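Local coordinates for SVP1-like protein 2 (Kluyveromyces lactis, PDB 4V16) that probably binds phosphoinositides, phosphatidylinositol 3,5-bisphosphate among them, through a beta-propeller and so associates with membranes, at residues E130-G135 against L145-E150; V137-N142 against K183-N188. All coordinates share one frame; numbering follows the deposited sequence.

Interaction 1. Residues E130-G135 against L145-E150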
loop_
_atom_site.group_PDB
_atom_site.type_symbol
_atom_site.label_atom_id
_atom_site.label_comp_id
_atom_site.label_asym_id
_atom_site.label_seq_id
_atom_site.Cartn_x
_atom_site.Cartn_y
_atom_site.Cartn_z
ATOM N N GLU A 130 0.126 -24.077 -3.843
ATOM C CA GLU A 130 1.532 -24.122 -4.208
ATOM C C GLU A 130 2.032 -22.698 -4.413
ATOM O O GLU A 130 1.297 -21.833 -4.895
ATOM C CB GLU A 130 1.742 -24.955 -5.463
ATOM N N ASP A 131 3.283 -22.461 -4.038
ATOM C CA ASP A 131 3.877 -21.133 -4.114
ATOM C C ASP A 131 3.917 -20.584 -5.541
ATOM O O ASP A 131 4.248 -21.301 -6.486
ATOM C CB ASP A 131 5.286 -21.174 -3.529
ATOM C CG ASP A 131 5.297 -21.015 -2.016
ATOM O OD1 ASP A 131 4.222 -21.144 -1.389
ATOM O OD2 ASP A 131 6.386 -20.776 -1.451
ATOM N N ILE A 132 3.580 -19.303 -5.677
ATOM C CA ILE A 132 3.501 -18.642 -6.978
ATOM C C ILE A 132 4.738 -17.790 -7.239
ATOM O O ILE A 132 5.004 -16.831 -6.515
ATOM C CB ILE A 132 2.248 -17.739 -7.079
ATOM C CG1 ILE A 132 0.981 -18.549 -6.783
ATOM C CG2 ILE A 132 2.162 -17.094 -8.465
ATOM C CD1 ILE A 132 -0.279 -17.713 -6.670
ATOM N N LYS A 133 5.484 -18.140 -8.280
ATOM C CA LYS A 133 6.656 -17.369 -8.669
ATOM C C LYS A 133 6.206 -16.175 -9.508
ATOM O O LYS A 133 5.330 -16.309 -10.362
ATOM C CB LYS A 133 7.649 -18.247 -9.437
ATOM C CG LYS A 133 9.046 -17.655 -9.535
ATOM C CD LYS A 133 10.108 -18.717 -9.807
ATOM C CE LYS A 133 10.429 -19.525 -8.554
ATOM N NZ LYS A 133 11.736 -20.234 -8.659
ATOM N N PHE A 134 6.797 -15.008 -9.254
ATOM C CA PHE A 134 6.323 -13.766 -9.860
ATOM C C PHE A 134 7.465 -12.796 -10.166
ATOM O O PHE A 134 8.634 -13.101 -9.928
ATOM C CB PHE A 134 5.296 -13.099 -8.938
ATOM C CG PHE A 134 5.905 -12.399 -7.756
ATOM C CD1 PHE A 134 6.732 -13.078 -6.878
ATOM C CD2 PHE A 134 5.638 -11.062 -7.517
ATOM C CE1 PHE A 134 7.289 -12.432 -5.792
ATOM C CE2 PHE A 134 6.194 -10.411 -6.433
ATOM C CZ PHE A 134 7.019 -11.098 -5.570
ATOM N N GLY A 135 7.110 -11.619 -10.678
ATOM C CA GLY A 135 8.075 -10.690 -11.241
ATOM C C GLY A 135 8.689 -9.676 -10.290
ATOM O O GLY A 135 9.653 -9.000 -10.653
ATOM N N LEU A 145 -6.015 -11.082 -5.701
ATOM C CA LEU A 145 -4.558 -11.061 -5.807
ATOM C C LEU A 145 -4.101 -10.551 -7.167
ATOM O O LEU A 145 -4.600 -10.983 -8.206
ATOM C CB LEU A 145 -3.987 -12.462 -5.562
ATOM C CG LEU A 145 -2.470 -12.632 -5.703
ATOM C CD1 LEU A 145 -1.725 -11.787 -4.679
ATOM C CD2 LEU A 145 -2.088 -14.099 -5.570
ATOM N N VAL A 146 -3.142 -9.629 -7.144
ATOM C CA VAL A 146 -2.521 -9.118 -8.359
ATOM C C VAL A 146 -1.008 -9.240 -8.238
ATOM O O VAL A 146 -0.430 -8.868 -7.218
ATOM C CB VAL A 146 -2.904 -7.648 -8.627
ATOM C CG1 VAL A 146 -2.232 -7.136 -9.896
ATOM C CG2 VAL A 146 -4.417 -7.506 -8.734
ATOM N N TYR A 147 -0.373 -9.773 -9.276
ATOM C CA TYR A 147 1.079 -9.898 -9.299
ATOM C C TYR A 147 1.589 -9.855 -10.735
ATOM O O TYR A 147 0.846 -10.139 -11.676
ATOM C CB TYR A 147 1.523 -11.195 -8.610
ATOM C CG TYR A 147 1.057 -12.465 -9.294
ATOM C CD1 TYR A 147 -0.164 -13.044 -8.971
ATOM C CD2 TYR A 147 1.842 -13.091 -10.254
ATOM C CE1 TYR A 147 -0.593 -14.205 -9.591
ATOM C CE2 TYR A 147 1.422 -14.252 -10.879
ATOM C CZ TYR A 147 0.205 -14.805 -10.543
ATOM O OH TYR A 147 -0.217 -15.959 -11.164
ATOM N N SER A 148 2.856 -9.486 -10.895
ATOM C CA SER A 148 3.474 -9.407 -12.214
ATOM C C SER A 148 4.059 -10.757 -12.622
ATOM O O SER A 148 4.581 -11.495 -11.786
ATOM C CB SER A 148 4.564 -8.331 -12.229
ATOM O OG SER A 148 5.519 -8.550 -11.203
ATOM N N ASN A 149 3.958 -11.078 -13.909
ATOM C CA ASN A 149 4.534 -12.307 -14.446
ATOM C C ASN A 149 6.041 -12.337 -14.210
ATOM O O ASN A 149 6.695 -11.297 -14.253
ATOM C CB ASN A 149 4.222 -12.431 -15.936
ATOM C CG ASN A 149 4.771 -13.701 -16.543
ATOM O OD1 ASN A 149 5.925 -13.751 -16.970
ATOM N ND2 ASN A 149 3.945 -14.739 -16.587
ATOM N N GLU A 150 6.591 -13.522 -13.961
ATOM C CA GLU A 150 7.980 -13.624 -13.516
ATOM C C GLU A 150 8.992 -13.350 -14.631
ATOM O O GLU A 150 10.162 -13.080 -14.348
ATOM C CB GLU A 150 8.248 -15.002 -12.902
ATOM C CG GLU A 150 8.120 -16.170 -13.866
ATOM C CD GLU A 150 8.758 -17.446 -13.334
ATOM O OE1 GLU A 150 9.789 -17.357 -12.629
ATOM O OE2 GLU A 150 8.234 -18.542 -13.632
#
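G135 and E150 have the nearest CA atoms, 3.7 Å apart, where the run from I132 to G135 meets the run from L145 to E150 at 62°. One backbone hydrogen bond joins the segments here. G135 N donates to S148 O over 2.8 Å. The bond is bent, 140° at the hydrogen, and the nitrogen sits above the carbonyl plane, away from a lone pair. Next to it, F134 CB packs on Y147 CD2 at 3.7 Å. F134 CG stands between its own backbone N and carbonyl carbon (chi1 77°). The end of the side chain leads away from 145-150, and the side chain also touches I116. The fold is a seven-bladed beta-propeller. Strand 132-133 is the outermost strand of one four-stranded blade, and strand 144-148 is the second strand of the next, so the contact spans a blade boundary. The chain turns from one blade into the other just after G135. At the boundary, I132 lays CG2 over one face of the Y147 ring, 4.0 Å from the centroid, in a CH-pi contact. The two side chains cross at about a right angle. The Y147 ring also meets the ring of H157, nearly parallel to it. The other branch of I132 ends tip to tip with L145, CD1 to CD2 at 4.2 Å. At the exposed end, the K133 carbons CG and CD lie beside the E150 carboxylate, close to OE1. K133 NZ stays 5.3 Å from E150 OE1, too far for a salt bridge, though the opposite charges may attract weakly.

Interaction 2. Residues V137-N142 against K183-N188; sequences VCEFAN and KMVRLN
K183 meets V137 through its backbone: K183 O lies 3.8 Å from V137 CB. Strands 183-187 and 138-141 run nearly parallel, 11° apart, with axes 6.5 Å from each other at closest. M184 turns away from 137-142 and sets CE above one face of the R186 guanidinium, offset toward its rim. V185 points across instead. Its CG1 packs on E139 CB at 3.7 Å, and its CG2 is a looser 4.3 Å from V137 CG2. R186 starts away from the contact, but bends at chi2 and carries its guanidinium back along its own strand. There NH1 donates to V185 O over 2.9 Å, with the oxygen close to the guanidinium plane. NH2 forms a salt bridge with D229. The E139 carboxylate is almost parallel to the guanidinium, with OE1 4.2 Å from NH1. That oxygen lies well out of the guanidinium plane, so no N-H points at it and any attraction would be one of charge alone. At L187, the backbone N makes a weak but fairly straight bond to E139 OE2, 3.4 Å and 163°. E139 reaches it with CG anti to its backbone N (chi1 167°) and a bend at chi2. L187 CD1 then closes on A141 CB at 3.7 Å. No backbone-to-backbone hydrogen bond joins the two strands. Two innermost strands of adjacent blades, set side by side around the central axis, are characteristic of a beta-propeller.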
loop_
_atom_site.group_PDB
_atom_site.type_symbol
_atom_site.label_atom_id
_atom_site.label_comp_id
_atom_site.label_asym_id
_atom_site.label_seq_id
_atom_site.Cartn_x
_atom_site.Cartn_y
_atom_site.Cartn_z
ATOM N N VAL A 137 6.596 -7.495 -8.106
ATOM C CA VAL A 137 5.568 -6.587 -7.605
ATOM C C VAL A 137 4.254 -7.335 -7.450
ATOM O O VAL A 137 3.914 -8.186 -8.271
ATOM C CB VAL A 137 5.380 -5.354 -8.538
ATOM C CG1 VAL A 137 6.350 -5.400 -9.710
ATOM C CG2 VAL A 137 3.939 -5.226 -9.045
ATOM N N CYS A 138 3.518 -7.017 -6.390
ATOM C CA CYS A 138 2.226 -7.646 -6.164
ATOM C C CYS A 138 1.364 -6.854 -5.188
ATOM O O CYS A 138 1.829 -5.926 -4.527
ATOM C CB CYS A 138 2.407 -9.078 -5.649
ATOM S SG CYS A 138 2.953 -9.200 -3.931
ATOM N N GLU A 139 0.097 -7.245 -5.113
ATOM C CA GLU A 139 -0.894 -6.579 -4.281
ATOM C C GLU A 139 -2.007 -7.573 -3.978
ATOM O O GLU A 139 -2.419 -8.336 -4.852
ATOM C CB GLU A 139 -1.446 -5.333 -4.990
ATOM C CG GLU A 139 -2.707 -4.701 -4.378
ATOM C CD GLU A 139 -2.404 -3.595 -3.383
ATOM O OE1 GLU A 139 -1.311 -3.616 -2.775
ATOM O OE2 GLU A 139 -3.262 -2.698 -3.215
ATOM N N PHE A 140 -2.481 -7.566 -2.739
ATOM C CA PHE A 140 -3.639 -8.363 -2.360
ATOM C C PHE A 140 -4.601 -7.524 -1.530
ATOM O O PHE A 140 -4.203 -6.882 -0.559
ATOM C CB PHE A 140 -3.219 -9.607 -1.582
ATOM C CG PHE A 140 -4.375 -10.404 -1.062
ATOM C CD1 PHE A 140 -5.102 -11.225 -1.906
ATOM C CD2 PHE A 140 -4.742 -10.327 0.272
ATOM C CE1 PHE A 140 -6.172 -11.958 -1.429
ATOM C CE2 PHE A 140 -5.810 -11.058 0.755
ATOM C CZ PHE A 140 -6.526 -11.875 -0.096
ATOM N N ALA A 141 -5.870 -7.532 -1.926
ATOM C CA ALA A 141 -6.885 -6.750 -1.235
ATOM C C ALA A 141 -8.277 -7.308 -1.499
ATOM O O ALA A 141 -8.690 -7.461 -2.650
ATOM C CB ALA A 141 -6.811 -5.295 -1.664
ATOM N N ASN A 142 -8.989 -7.616 -0.421
ATOM C CA ASN A 142 -10.373 -8.060 -0.506
ATOM C C ASN A 142 -10.504 -9.363 -1.292
ATOM O O ASN A 142 -11.425 -9.531 -2.093
ATOM C CB ASN A 142 -11.233 -6.962 -1.141
ATOM C CG ASN A 142 -12.658 -6.958 -0.618
ATOM O OD1 ASN A 142 -12.898 -7.197 0.567
ATOM N ND2 ASN A 142 -13.613 -6.685 -1.500
ATOM N N LYS A 183 6.011 -1.184 -12.186
ATOM C CA LYS A 183 6.705 -0.808 -10.959
ATOM C C LYS A 183 5.857 -1.108 -9.727
ATOM O O LYS A 183 6.333 -1.731 -8.777
ATOM C CB LYS A 183 7.085 0.671 -10.978
ATOM C CG LYS A 183 7.967 1.064 -9.804
ATOM C CD LYS A 183 8.642 2.409 -10.011
ATOM C CE LYS A 183 9.738 2.634 -8.979
ATOM N NZ LYS A 183 10.837 1.627 -9.079
ATOM N N MET A 184 4.605 -0.661 -9.740
ATOM C CA MET A 184 3.694 -0.962 -8.643
ATOM C C MET A 184 2.251 -1.051 -9.109
ATOM O O MET A 184 1.930 -0.775 -10.265
ATOM C CB MET A 184 3.817 0.081 -7.533
ATOM C CG MET A 184 3.480 1.496 -7.948
ATOM S SD MET A 184 3.499 2.619 -6.535
ATOM C CE MET A 184 2.016 2.102 -5.678
ATOM N N VAL A 185 1.392 -1.436 -8.174
ATOM C CA VAL A 185 0.007 -1.765 -8.461
ATOM C C VAL A 185 -0.861 -1.373 -7.270
ATOM O O VAL A 185 -0.420 -1.459 -6.123
ATOM C CB VAL A 185 -0.136 -3.274 -8.773
ATOM C CG1 VAL A 185 -1.521 -3.798 -8.407
ATOM C CG2 VAL A 185 0.180 -3.544 -10.242
ATOM N N ARG A 186 -2.088 -0.940 -7.544
ATOM C CA ARG A 186 -3.013 -0.540 -6.486
ATOM C C ARG A 186 -4.460 -0.882 -6.817
ATOM O O ARG A 186 -5.022 -0.382 -7.790
ATOM C CB ARG A 186 -2.903 0.961 -6.213
ATOM C CG ARG A 186 -1.730 1.373 -5.342
ATOM C CD ARG A 186 -1.845 0.816 -3.928
ATOM N NE ARG A 186 -0.780 1.318 -3.064
ATOM C CZ ARG A 186 0.455 0.827 -3.031
ATOM N NH1 ARG A 186 0.796 -0.189 -3.813
ATOM N NH2 ARG A 186 1.354 1.353 -2.212
ATOM N N LEU A 187 -5.054 -1.735 -5.991
ATOM C CA LEU A 187 -6.477 -2.029 -6.077
ATOM C C LEU A 187 -7.279 -0.919 -5.410
ATOM O O LEU A 187 -6.843 -0.356 -4.405
ATOM C CB LEU A 187 -6.787 -3.369 -5.409
ATOM C CG LEU A 187 -6.464 -4.630 -6.209
ATOM C CD1 LEU A 187 -6.263 -5.815 -5.276
ATOM C CD2 LEU A 187 -7.583 -4.913 -7.195
ATOM N N ASN A 188 -8.446 -0.603 -5.960
ATOM C CA ASN A 188 -9.342 0.345 -5.309
ATOM C C ASN A 188 -9.976 -0.304 -4.081
ATOM O O ASN A 188 -9.664 -1.445 -3.743
ATOM C CB ASN A 188 -10.416 0.843 -6.280
ATOM C CG ASN A 188 -11.228 -0.281 -6.884
ATOM O OD1 ASN A 188 -10.982 -1.456 -6.619
ATOM N ND2 ASN A 188 -12.212 0.077 -7.701
#

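In the fold
Both interactions cross blade boundaries, and both involve the blade built from strands 138-141, 144-148, 155-160 and 173-176. Interaction 1 joins it to the preceding blade, interaction 2 to the following one. They meet inside the shared sheet, where E139 N probably bonds to V146 O and S148 N to V137 O. Interaction 2 lies near the propeller axis, its centre about 7 Å from the chain centre. The centre of interaction 1 is about 17 Å from it. Both are partly buried, but only interaction 1 includes an exposed residue. The outer contact combines an aliphatic-aromatic cluster, a backbone bond and a lysine chain beside a glutamate. The inner one mixes small apolar contacts with a carboxylate weakly bonded to a backbone N-H and near an arginine.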